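Local coordinates for protein thymidylate synthase 1 (Bacillus subtilis, PDB 1BKP) that probably catalyses the reductive methylation of dUMP to dTMP with methylenetetrahydrofolate, working as a homodimer whose subunits share the nucleotide site, at residues A[4-9]-A[45-50]; A[28-31]-A[36-39]; A[71-76]-A[83-88]; A[164-167]-A[172-175]. All blocks are in the same frame, centred on the assembly; numbering follows the deposited sequence.

Contact 1. Residues A[4-9]-A[45-50]; sequences DKQYNS and KQMRFD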
loop_
_atom_site.group_PDB
_atom_site.type_symbol
_atom_site.label_atom_id
_atom_site.label_comp_id
_atom_site.label_asym_id
_atom_site.label_seq_id
_atom_site.Cartn_x
_atom_site.Cartn_y
_atom_site.Cartn_z
ATOM N N ASP A 4 -7.528 -16.467 13.953
ATOM C CA ASP A 4 -7.413 -17.886 13.582
ATOM C C ASP A 4 -8.304 -18.136 12.414
ATOM O O ASP A 4 -7.952 -18.864 11.520
ATOM C CB ASP A 4 -7.938 -18.790 14.704
ATOM C CG ASP A 4 -6.981 -18.865 15.919
ATOM O OD1 ASP A 4 -5.807 -19.113 15.702
ATOM O OD2 ASP A 4 -7.452 -18.826 17.060
ATOM N N LYS A 5 -9.522 -17.603 12.450
ATOM C CA LYS A 5 -10.448 -17.847 11.327
ATOM C C LYS A 5 -9.994 -17.278 10.002
ATOM O O LYS A 5 -9.989 -17.941 8.988
ATOM C CB LYS A 5 -11.840 -17.282 11.679
ATOM C CG LYS A 5 -12.444 -18.129 12.807
ATOM C CD LYS A 5 -13.891 -17.844 13.082
ATOM C CE LYS A 5 -14.304 -18.620 14.303
ATOM N NZ LYS A 5 -13.972 -20.058 14.053
ATOM N N GLN A 6 -9.542 -16.027 10.049
ATOM C CA GLN A 6 -9.091 -15.372 8.845
ATOM C C GLN A 6 -7.828 -15.943 8.360
ATOM O O GLN A 6 -7.642 -16.065 7.144
ATOM C CB GLN A 6 -8.949 -13.850 9.093
ATOM C CG GLN A 6 -10.335 -13.216 9.306
ATOM C CD GLN A 6 -10.227 -11.664 9.344
ATOM O OE1 GLN A 6 -9.678 -11.068 8.431
ATOM N NE2 GLN A 6 -10.661 -11.062 10.405
ATOM N N TYR A 7 -6.931 -16.280 9.297
ATOM C CA TYR A 7 -5.614 -16.835 8.858
ATOM C C TYR A 7 -5.792 -18.215 8.134
ATOM O O TYR A 7 -5.252 -18.460 7.038
ATOM C CB TYR A 7 -4.726 -16.959 10.110
ATOM C CG TYR A 7 -3.404 -17.625 9.887
ATOM C CD1 TYR A 7 -2.338 -16.881 9.427
ATOM C CD2 TYR A 7 -3.203 -18.940 10.232
ATOM C CE1 TYR A 7 -1.041 -17.403 9.294
ATOM C CE2 TYR A 7 -1.909 -19.501 10.130
ATOM C CZ TYR A 7 -0.829 -18.743 9.655
ATOM O OH TYR A 7 0.443 -19.275 9.441
ATOM N N ASN A 8 -6.627 -19.063 8.745
ATOM C CA ASN A 8 -6.906 -20.361 8.241
ATOM C C ASN A 8 -7.530 -20.267 6.860
ATOM O O ASN A 8 -7.311 -21.149 6.030
ATOM C CB ASN A 8 -7.855 -21.109 9.156
ATOM C CG ASN A 8 -7.224 -21.672 10.448
ATOM O OD1 ASN A 8 -7.953 -22.258 11.272
ATOM N ND2 ASN A 8 -5.992 -21.405 10.696
ATOM N N SER A 9 -8.380 -19.245 6.617
ATOM C CA SER A 9 -9.015 -19.057 5.284
ATOM C C SER A 9 -7.977 -18.721 4.243
ATOM O O SER A 9 -8.016 -19.284 3.147
ATOM C CB SER A 9 -10.079 -17.928 5.250
ATOM O OG SER A 9 -11.165 -18.405 6.028
ATOM N N LYS A 45 -3.964 -10.133 -0.456
ATOM C CA LYS A 45 -4.986 -10.628 0.521
ATOM C C LYS A 45 -5.099 -9.520 1.601
ATOM O O LYS A 45 -4.144 -8.773 1.847
ATOM C CB LYS A 45 -4.515 -11.953 1.214
ATOM C CG LYS A 45 -4.430 -13.121 0.191
ATOM C CD LYS A 45 -5.876 -13.569 -0.169
ATOM C CE LYS A 45 -5.949 -14.762 -1.035
ATOM N NZ LYS A 45 -7.371 -15.296 -0.935
ATOM N N GLN A 46 -6.168 -9.597 2.375
ATOM C CA GLN A 46 -6.428 -8.581 3.386
ATOM C C GLN A 46 -7.093 -9.189 4.626
ATOM O O GLN A 46 -7.983 -10.020 4.485
ATOM C CB GLN A 46 -7.407 -7.512 2.812
ATOM C CG GLN A 46 -7.702 -6.460 3.847
ATOM C CD GLN A 46 -8.564 -5.338 3.354
ATOM O OE1 GLN A 46 -9.749 -5.352 3.620
ATOM N NE2 GLN A 46 -7.972 -4.335 2.702
ATOM N N MET A 47 -6.663 -8.774 5.820
ATOM C CA MET A 47 -7.338 -9.199 7.055
ATOM C C MET A 47 -7.765 -7.904 7.711
ATOM O O MET A 47 -6.990 -6.912 7.636
ATOM C CB MET A 47 -6.371 -10.004 7.968
ATOM C CG MET A 47 -6.053 -11.362 7.310
ATOM S SD MET A 47 -4.807 -12.279 8.278
ATOM C CE MET A 47 -3.483 -11.353 8.013
ATOM N N ARG A 48 -8.982 -7.903 8.305
ATOM C CA ARG A 48 -9.496 -6.683 8.982
ATOM C C ARG A 48 -10.045 -7.129 10.323
ATOM O O ARG A 48 -10.739 -8.156 10.380
ATOM C CB ARG A 48 -10.681 -6.076 8.234
ATOM C CG ARG A 48 -10.446 -5.791 6.807
ATOM C CD ARG A 48 -11.699 -5.145 6.209
ATOM N NE ARG A 48 -12.051 -3.756 6.560
ATOM C CZ ARG A 48 -11.998 -2.745 5.662
ATOM N NH1 ARG A 48 -11.425 -2.916 4.468
ATOM N NH2 ARG A 48 -12.416 -1.544 5.978
ATOM N N PHE A 49 -9.830 -6.312 11.337
ATOM C CA PHE A 49 -10.283 -6.622 12.693
ATOM C C PHE A 49 -10.915 -5.353 13.273
ATOM O O PHE A 49 -10.433 -4.207 13.057
ATOM C CB PHE A 49 -9.073 -7.030 13.533
ATOM C CG PHE A 49 -8.312 -8.143 12.933
ATOM C CD1 PHE A 49 -8.681 -9.471 13.191
ATOM C CD2 PHE A 49 -7.214 -7.897 12.167
ATOM C CE1 PHE A 49 -7.924 -10.461 12.690
ATOM C CE2 PHE A 49 -6.471 -8.925 11.676
ATOM C CZ PHE A 49 -6.808 -10.172 11.932
ATOM N N ASP A 50 -11.897 -5.577 14.121
ATOM C CA ASP A 50 -12.604 -4.440 14.682
ATOM C C ASP A 50 -12.037 -4.059 16.061
ATOM O O ASP A 50 -12.483 -3.120 16.743
ATOM C CB ASP A 50 -14.105 -4.762 14.724
ATOM C CG ASP A 50 -14.452 -5.926 15.636
ATOM O OD1 ASP A 50 -13.584 -6.531 16.266
ATOM O OD2 ASP A 50 -15.648 -6.217 15.744
#
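Met-47 offers CA and CB to Gln-6, the residue of helix 4-9 that bridges to strand 45-49; Gln-6 OE1 lies 3.3 Å from Met-47 CA and 3.5 Å from Met-47 CB. The rest of the methionine packs on Ile-10 and Val-192. At Arg-48 the contact turns polar and involves main chain. Its N donates to Gln-6 OE1 (3.2 Å), reaching a lone pair in the plane of the side-chain carbonyl, while Gln-6 NE2 donates to Arg-48 O (2.9 Å) along a nearly straight path, 165° at the hydrogen. A chain extended beyond CG (chi2 -172°) carries the carboxamide far enough to meet both atoms. The guanidinium is turned elsewhere: NE makes a salt bridge with Glu-212, and NH2 bonds Ile-43 O of the second subunit. Phe-49 then borders the amide, CE1 standing 3.6 Å from Gln-6 NE2, with ring and amide planes 30° apart. Since Met-47 and Phe-49 use their backbones to pair with Phe-215 and Tyr-213 of strand 209-223, Gln-6 of helix 3-17 serves the other edge of strand 39-49. Two bonds from one carboxamide supply the N-H and C=O of Arg-48 with partners and fix which end of the amide carries oxygen.

Contact 2. Residues A[28-31]-A[36-39]; sequences TKWD and PAHT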
loop_
_atom_site.group_PDB
_atom_site.type_symbol
_atom_site.label_atom_id
_atom_site.label_comp_id
_atom_site.label_asym_id
_atom_site.label_seq_id
_atom_site.Cartn_x
_atom_site.Cartn_y
_atom_site.Cartn_z
ATOM N N THR A 28 16.680 -19.728 -2.608
ATOM C CA THR A 28 16.479 -20.226 -1.241
ATOM C C THR A 28 16.597 -21.788 -1.297
ATOM O O THR A 28 16.204 -22.399 -2.311
ATOM C CB THR A 28 15.033 -19.976 -0.799
ATOM O OG1 THR A 28 14.161 -20.414 -1.857
ATOM C CG2 THR A 28 14.749 -18.507 -0.529
ATOM N N LYS A 29 17.239 -22.394 -0.281
ATOM C CA LYS A 29 17.312 -23.878 -0.155
ATOM C C LYS A 29 17.091 -24.365 1.284
ATOM O O LYS A 29 17.123 -23.605 2.249
ATOM C CB LYS A 29 18.588 -24.477 -0.721
ATOM C CG LYS A 29 19.838 -23.776 -0.317
ATOM C CD LYS A 29 20.870 -24.004 -1.408
ATOM C CE LYS A 29 22.125 -23.189 -1.190
ATOM N NZ LYS A 29 23.201 -23.605 -2.151
ATOM N N TRP A 30 16.715 -25.610 1.406
ATOM C CA TRP A 30 16.461 -26.148 2.697
ATOM C C TRP A 30 17.762 -26.445 3.466
ATOM O O TRP A 30 18.690 -27.028 2.956
ATOM C CB TRP A 30 15.593 -27.415 2.568
ATOM C CG TRP A 30 14.233 -27.153 2.009
ATOM C CD1 TRP A 30 13.724 -27.528 0.762
ATOM C CD2 TRP A 30 13.213 -26.379 2.649
ATOM N NE1 TRP A 30 12.451 -27.016 0.616
ATOM C CE2 TRP A 30 12.113 -26.307 1.757
ATOM C CE3 TRP A 30 13.122 -25.736 3.898
ATOM C CZ2 TRP A 30 10.931 -25.612 2.086
ATOM C CZ3 TRP A 30 11.942 -25.044 4.222
ATOM C CH2 TRP A 30 10.868 -24.994 3.313
ATOM N N ASP A 31 17.741 -26.134 4.741
ATOM C CA ASP A 31 18.844 -26.382 5.609
ATOM C C ASP A 31 19.163 -27.888 5.696
ATOM O O ASP A 31 20.277 -28.291 5.493
ATOM C CB ASP A 31 18.449 -25.887 6.989
ATOM C CG ASP A 31 19.577 -25.191 7.701
ATOM O OD1 ASP A 31 20.622 -24.895 7.058
ATOM O OD2 ASP A 31 19.395 -24.916 8.905
ATOM N N PRO A 36 16.493 -26.937 -3.439
ATOM C CA PRO A 36 15.769 -25.659 -3.523
ATOM C C PRO A 36 14.442 -25.615 -2.750
ATOM O O PRO A 36 13.683 -26.584 -2.710
ATOM C CB PRO A 36 15.624 -25.409 -5.040
ATOM C CG PRO A 36 15.806 -26.726 -5.677
ATOM C CD PRO A 36 16.861 -27.423 -4.785
ATOM N N ALA A 37 14.255 -24.512 -2.053
ATOM C CA ALA A 37 13.045 -24.298 -1.208
ATOM C C ALA A 37 12.027 -23.505 -2.070
ATOM O O ALA A 37 12.262 -22.307 -2.319
ATOM C CB ALA A 37 13.429 -23.500 0.061
ATOM N N HIS A 38 10.982 -24.173 -2.558
ATOM C CA HIS A 38 9.996 -23.488 -3.400
ATOM C C HIS A 38 8.782 -23.093 -2.557
ATOM O O HIS A 38 8.656 -23.572 -1.379
ATOM C CB HIS A 38 9.579 -24.398 -4.557
ATOM C CG HIS A 38 10.667 -24.589 -5.583
ATOM N ND1 HIS A 38 11.027 -23.604 -6.471
ATOM C CD2 HIS A 38 11.512 -25.623 -5.812
ATOM C CE1 HIS A 38 12.058 -24.009 -7.204
ATOM N NE2 HIS A 38 12.367 -25.232 -6.826
ATOM N N THR A 39 7.876 -22.303 -3.140
ATOM C CA THR A 39 6.696 -21.832 -2.427
ATOM C C THR A 39 5.480 -21.840 -3.315
ATOM O O THR A 39 5.620 -22.090 -4.525
ATOM C CB THR A 39 6.844 -20.352 -2.016
ATOM O OG1 THR A 39 6.973 -19.533 -3.193
ATOM C CG2 THR A 39 8.065 -20.147 -1.120
HETATM O O HOH W 1 10.424 -26.978 -1.630
#
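Thr-28 meets Ala-37 through two hydrogen bonds that run in opposite directions. Its backbone O accepts from Ala-37 N at 2.9 Å, almost straight at the hydrogen (175°), although the donor stands above the carbonyl plane. Its hydroxyl OG1 donates to Ala-37 O at 2.7 Å, in the carbonyl plane and on a lone pair. A chi1 of 48° sets OG1 between the backbone N and the carbonyl carbon, which aims it at that oxygen. Lys-29 contributes mostly main chain, its CA lying 4.1 Å from Pro-36 CA in a single backbone bridge, while its extended chain carries the amine clear of Pro-36. Trp-30 closes the contact with its indole: Ala-37 CB sits over one face, 3.7 Å from the centroid of the five-membered ring and 18° off the normal, a CH-pi contact. In the ring plane, Trp-30 NE1 donates to a water at 3.0 Å, and that water also accepts from His-38 N at 3.0 Å. An alanine in place of Trp-30 would probably leave the Ala-37 methyl without its aromatic cover and the water without its indole donor. Arg-225 makes a cation-pi contact with the same indole. The pairing folds back the loop joining strands 19-20 and 39-49, beside Tyr-223 and Ala-277, residues predicted to bind dUMP and the folate in thymidylate synthases.

Contact 3. Residues A[71-76]-A[83-88]; sequences LLWIWQ and NDLNMM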
loop_
_atom_site.group_PDB
_atom_site.type_symbol
_atom_site.label_atom_id
_atom_site.label_comp_id
_atom_site.label_asym_id
_atom_site.label_seq_id
_atom_site.Cartn_x
_atom_site.Cartn_y
_atom_site.Cartn_z
ATOM N N LEU A 71 9.351 -4.349 17.673
ATOM C CA LEU A 71 8.564 -3.095 17.424
ATOM C C LEU A 71 9.203 -1.880 18.103
ATOM O O LEU A 71 9.385 -0.841 17.488
ATOM C CB LEU A 71 7.131 -3.289 17.919
ATOM C CG LEU A 71 6.212 -2.089 17.592
ATOM C CD1 LEU A 71 5.840 -2.113 16.092
ATOM C CD2 LEU A 71 4.996 -2.152 18.490
ATOM N N LEU A 72 9.612 -1.999 19.383
ATOM C CA LEU A 72 10.207 -0.843 20.094
ATOM C C LEU A 72 11.550 -0.399 19.510
ATOM O O LEU A 72 11.831 0.785 19.401
ATOM C CB LEU A 72 10.384 -1.160 21.591
ATOM C CG LEU A 72 9.054 -1.478 22.322
ATOM C CD1 LEU A 72 9.350 -2.068 23.795
ATOM C CD2 LEU A 72 8.266 -0.144 22.422
ATOM N N TRP A 73 12.338 -1.365 19.063
ATOM C CA TRP A 73 13.653 -1.117 18.491
ATOM C C TRP A 73 13.411 -0.259 17.203
ATOM O O TRP A 73 14.161 0.675 16.903
ATOM C CB TRP A 73 14.263 -2.481 18.080
ATOM C CG TRP A 73 15.559 -2.426 17.357
ATOM C CD1 TRP A 73 16.688 -1.791 17.753
ATOM C CD2 TRP A 73 15.878 -3.054 16.098
ATOM N NE1 TRP A 73 17.706 -1.973 16.826
ATOM C CE2 TRP A 73 17.234 -2.768 15.818
ATOM C CE3 TRP A 73 15.162 -3.835 15.201
ATOM C CZ2 TRP A 73 17.871 -3.239 14.682
ATOM C CZ3 TRP A 73 15.811 -4.314 14.042
ATOM C CH2 TRP A 73 17.118 -4.024 13.804
ATOM N N ILE A 74 12.499 -0.707 16.334
ATOM C CA ILE A 74 12.222 0.049 15.106
ATOM C C ILE A 74 11.503 1.433 15.310
ATOM O O ILE A 74 11.969 2.509 14.777
ATOM C CB ILE A 74 11.327 -0.803 14.149
ATOM C CG1 ILE A 74 12.054 -2.152 13.745
ATOM C CG2 ILE A 74 11.009 -0.018 12.802
ATOM C CD1 ILE A 74 10.923 -3.207 13.197
ATOM N N TRP A 75 10.398 1.416 16.041
ATOM C CA TRP A 75 9.542 2.604 16.180
ATOM C C TRP A 75 9.822 3.557 17.341
ATOM O O TRP A 75 9.611 4.753 17.179
ATOM C CB TRP A 75 8.080 2.171 16.326
ATOM C CG TRP A 75 7.453 1.743 14.983
ATOM C CD1 TRP A 75 7.634 0.553 14.273
ATOM C CD2 TRP A 75 6.630 2.587 14.172
ATOM N NE1 TRP A 75 6.956 0.639 13.064
ATOM C CE2 TRP A 75 6.324 1.862 12.977
ATOM C CE3 TRP A 75 6.108 3.878 14.348
ATOM C CZ2 TRP A 75 5.510 2.397 11.967
ATOM C CZ3 TRP A 75 5.275 4.418 13.318
ATOM C CH2 TRP A 75 4.993 3.675 12.160
ATOM N N GLN A 76 10.369 3.050 18.442
ATOM C CA GLN A 76 10.613 3.862 19.626
ATOM C C GLN A 76 12.069 4.272 19.710
ATOM O O GLN A 76 12.365 5.469 19.741
ATOM C CB GLN A 76 10.215 3.116 20.906
ATOM C CG GLN A 76 10.178 4.052 22.077
ATOM C CD GLN A 76 10.113 3.267 23.346
ATOM O OE1 GLN A 76 11.003 2.502 23.609
ATOM N NE2 GLN A 76 8.987 3.367 24.091
ATOM N N ASN A 83 23.115 -4.371 17.880
ATOM C CA ASN A 83 23.573 -4.470 19.275
ATOM C C ASN A 83 22.504 -3.982 20.201
ATOM O O ASN A 83 22.295 -4.585 21.232
ATOM C CB ASN A 83 24.899 -3.726 19.477
ATOM C CG ASN A 83 25.987 -4.243 18.533
ATOM O OD1 ASN A 83 26.433 -5.392 18.639
ATOM N ND2 ASN A 83 26.381 -3.411 17.573
ATOM N N ASP A 84 21.715 -2.983 19.811
ATOM C CA ASP A 84 20.648 -2.530 20.680
ATOM C C ASP A 84 19.627 -3.644 20.835
ATOM O O ASP A 84 19.005 -3.790 21.852
ATOM C CB ASP A 84 19.878 -1.327 20.098
ATOM C CG ASP A 84 20.628 -0.073 20.145
ATOM O OD1 ASP A 84 21.437 0.073 21.077
ATOM O OD2 ASP A 84 20.397 0.772 19.267
ATOM N N LEU A 85 19.394 -4.383 19.783
ATOM C CA LEU A 85 18.412 -5.444 19.866
ATOM C C LEU A 85 18.984 -6.612 20.688
ATOM O O LEU A 85 18.258 -7.254 21.494
ATOM C CB LEU A 85 18.053 -5.841 18.421
ATOM C CG LEU A 85 16.789 -6.651 18.166
ATOM C CD1 LEU A 85 15.498 -6.052 18.762
ATOM C CD2 LEU A 85 16.713 -6.766 16.664
ATOM N N ASN A 86 20.294 -6.834 20.603
ATOM C CA ASN A 86 20.886 -7.925 21.383
ATOM C C ASN A 86 20.754 -7.675 22.869
ATOM O O ASN A 86 20.522 -8.645 23.621
ATOM C CB ASN A 86 22.363 -8.152 21.026
ATOM C CG ASN A 86 22.570 -8.767 19.672
ATOM O OD1 ASN A 86 23.617 -8.565 19.077
ATOM N ND2 ASN A 86 21.563 -9.469 19.140
ATOM N N MET A 87 20.834 -6.403 23.290
ATOM C CA MET A 87 20.664 -6.003 24.695
ATOM C C MET A 87 19.268 -6.319 25.240
ATOM O O MET A 87 19.098 -6.405 26.442
ATOM C CB MET A 87 20.919 -4.503 24.899
ATOM C CG MET A 87 22.339 -4.127 25.381
ATOM S SD MET A 87 22.823 -2.350 25.048
ATOM C CE MET A 87 21.414 -1.404 25.788
ATOM N N MET A 88 18.264 -6.472 24.374
ATOM C CA MET A 88 16.934 -6.788 24.828
ATOM C C MET A 88 16.786 -8.246 24.721
ATOM O O MET A 88 15.647 -8.777 24.801
ATOM C CB MET A 88 15.906 -6.111 23.955
ATOM C CG MET A 88 16.079 -4.616 23.814
ATOM S SD MET A 88 14.939 -3.949 22.550
ATOM C CE MET A 88 13.472 -4.200 23.437
#
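Leu-85 lays its CD2 methyl over the benzene part of the Trp-73 indole, 3.7 Å from the centroid of the six-membered ring and only 13° off its normal, which identifies a CH-pi contact over the face. The methyl is displaced toward the rim, with Trp-73 CE3 its closest ring atom at 3.6 Å. The second branch, Leu-85 CD1, settles nearer the root of the tryptophan, 3.8 Å from Trp-73 CB, so the isobutyl group straddles the ring and its stem. On the tryptophan side a chi1 of 174°, with CG opposite the backbone N, swings the indole out from helix 71-75; the two side chains cross at about a right angle. Asp-84 adds its CB methylene, 4.0 Å from Trp-73 NE1, while its carboxylate is directed elsewhere and OD2 bonds to Ser-79 OG. The indole N-H likewise has a partner between the segments, Asp-81 O. Trp-93 meets Trp-73 edge-to-face and also touches Leu-85, and Ile-103 packs on the same indole. Helix 64-75 and the short helix 82-86, consecutive in the chain, are joined by a buried aliphatic-aromatic overlap. Across it the adhesion is apolar, chiefly CH-pi and van der Waals packing, whereas the indole N-H of Trp-73 and OD2 of Asp-84 find their partners in the connecting turn, so the indole is buried with its N-H satisfied.

Contact 4. Residues A[164-167]-A[172-175]; sequences TQWY and KLHL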
loop_
_atom_site.group_PDB
_atom_site.type_symbol
_atom_site.label_atom_id
_atom_site.label_comp_id
_atom_site.label_asym_id
_atom_site.label_seq_id
_atom_site.Cartn_x
_atom_site.Cartn_y
_atom_site.Cartn_z
ATOM N N THR A 164 2.459 2.386 6.675
ATOM C CA THR A 164 1.212 2.410 7.458
ATOM C C THR A 164 0.443 3.648 7.012
ATOM O O THR A 164 1.026 4.598 6.514
ATOM C CB THR A 164 1.413 2.583 8.979
ATOM O OG1 THR A 164 1.976 3.874 9.298
ATOM C CG2 THR A 164 2.409 1.568 9.564
ATOM N N GLN A 165 -0.872 3.612 7.149
ATOM C CA GLN A 165 -1.707 4.823 6.899
ATOM C C GLN A 165 -2.692 4.839 8.100
ATOM O O GLN A 165 -3.273 3.828 8.461
ATOM C CB GLN A 165 -2.456 4.776 5.546
ATOM C CG GLN A 165 -3.238 6.098 5.419
ATOM C CD GLN A 165 -3.713 6.344 3.993
ATOM O OE1 GLN A 165 -3.479 5.592 3.126
ATOM N NE2 GLN A 165 -4.384 7.496 3.774
ATOM N N TRP A 166 -2.939 6.011 8.673
ATOM C CA TRP A 166 -3.768 6.083 9.872
ATOM C C TRP A 166 -4.946 6.997 9.541
ATOM O O TRP A 166 -4.808 7.899 8.723
ATOM C CB TRP A 166 -2.917 6.750 11.009
ATOM C CG TRP A 166 -1.637 5.987 11.374
ATOM C CD1 TRP A 166 -0.440 5.959 10.669
ATOM C CD2 TRP A 166 -1.442 5.173 12.509
ATOM N NE1 TRP A 166 0.457 5.159 11.306
ATOM C CE2 TRP A 166 -0.136 4.654 12.434
ATOM C CE3 TRP A 166 -2.253 4.828 13.595
ATOM C CZ2 TRP A 166 0.382 3.774 13.398
ATOM C CZ3 TRP A 166 -1.756 3.956 14.570
ATOM C CH2 TRP A 166 -0.432 3.422 14.449
ATOM N N TYR A 167 -6.095 6.772 10.194
ATOM C CA TYR A 167 -7.246 7.616 9.867
ATOM C C TYR A 167 -7.889 7.941 11.232
ATOM O O TYR A 167 -8.034 7.036 12.096
ATOM C CB TYR A 167 -8.262 6.798 9.076
ATOM C CG TYR A 167 -7.653 6.081 7.884
ATOM C CD1 TYR A 167 -7.054 4.823 8.021
ATOM C CD2 TYR A 167 -7.720 6.621 6.609
ATOM C CE1 TYR A 167 -6.557 4.146 6.931
ATOM C CE2 TYR A 167 -7.241 5.923 5.505
ATOM C CZ TYR A 167 -6.670 4.695 5.692
ATOM O OH TYR A 167 -6.246 3.988 4.597
ATOM N N LYS A 172 -12.187 7.803 16.746
ATOM C CA LYS A 172 -11.460 6.536 16.683
ATOM C C LYS A 172 -10.246 6.589 15.680
ATOM O O LYS A 172 -10.319 7.216 14.585
ATOM C CB LYS A 172 -12.410 5.430 16.272
ATOM C CG LYS A 172 -13.536 5.220 17.287
ATOM C CD LYS A 172 -14.552 4.263 16.713
ATOM C CE LYS A 172 -15.711 4.077 17.615
ATOM N NZ LYS A 172 -16.859 3.453 16.827
ATOM N N LEU A 173 -9.168 5.912 16.089
ATOM C CA LEU A 173 -7.945 5.792 15.324
ATOM C C LEU A 173 -7.866 4.419 14.591
ATOM O O LEU A 173 -7.742 3.363 15.240
ATOM C CB LEU A 173 -6.764 5.902 16.280
ATOM C CG LEU A 173 -5.363 6.002 15.642
ATOM C CD1 LEU A 173 -5.241 7.175 14.654
ATOM C CD2 LEU A 173 -4.251 6.200 16.775
ATOM N N HIS A 174 -8.016 4.437 13.261
ATOM C CA HIS A 174 -7.953 3.223 12.411
ATOM C C HIS A 174 -6.524 3.132 11.866
ATOM O O HIS A 174 -5.883 4.189 11.571
ATOM C CB HIS A 174 -8.971 3.364 11.262
ATOM C CG HIS A 174 -10.351 3.699 11.728
ATOM N ND1 HIS A 174 -11.400 2.781 11.778
ATOM C CD2 HIS A 174 -10.893 4.904 12.094
ATOM C CE1 HIS A 174 -12.513 3.405 12.157
ATOM N NE2 HIS A 174 -12.243 4.686 12.351
ATOM N N LEU A 175 -6.034 1.878 11.666
ATOM C CA LEU A 175 -4.674 1.697 11.210
ATOM C C LEU A 175 -4.741 0.752 10.033
ATOM O O LEU A 175 -5.422 -0.288 10.120
ATOM C CB LEU A 175 -3.761 1.035 12.300
ATOM C CG LEU A 175 -2.399 0.480 11.803
ATOM C CD1 LEU A 175 -1.597 1.673 11.178
ATOM C CD2 LEU A 175 -1.603 -0.140 12.967
#
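Trp-166, its CG opposite the carbonyl carbon (chi1 -60°), lays its indole beside Leu-175, its non-hydrogen-bonded partner on the antiparallel strand, and both side chains point the same way. Leu-175 CG stands opposite the backbone N (chi1 165°), sending CD1 over the centre of one indole face, 3.6 Å from the six-membered ring centroid and 12° off the normal, a CH-pi contact. Leu-173 meets the ring edge instead, CG 3.9 Å from Trp-166 CE3. A weak bond from Trp-166 NE1 to Thr-164 OG1 (2.8 Å), a hydroxyl also bonded to Thr-144, steadies the indole's other end. A serine replacing Trp-166 would probably open a gap between Leu-175, Leu-173 and the helix residues Leu-129 and Ile-202. On the opposite sheet face, Tyr-167 and His-174 cross at about a right angle, Tyr-167 CD1 reaching 4.0 Å from His-174 CB. Their backbones bond both ways: Tyr-167 N to His-174 O at 2.9 Å, His-174 N to Tyr-167 O at 2.8 Å. Tyr-167 OH bonds to Glu-176, while the side chain also packs on Arg-178 of the second subunit. The hairpin therefore separates two chemistries, an apolar indole-leucine layer under the helices and a more polar layer facing the dimer partner.

In the fold
Contacts 1 and 4 reach the same mixed sheet, their centres about 18 Å apart, and both touch the second subunit: in contact 1 a helix is held to a strand edge by side-chain-to-backbone bonds, in contact 4 neighbouring strands combine backbone bonds with apolar packing. Contacts 3 and 4 are the buried ones and meet where Trp-75 CZ2 lies 4.0 Å from Thr-164 CG2; contact 3 joins its segments by apolar CH-pi packing. Contact 2 is the most peripheral, about 23 Å from the chain centre, and there a bridging water joins the bonds. It is nested within the chain loop closed by contact 1, yet lies on the opposite side of the chain's centre from contact 4.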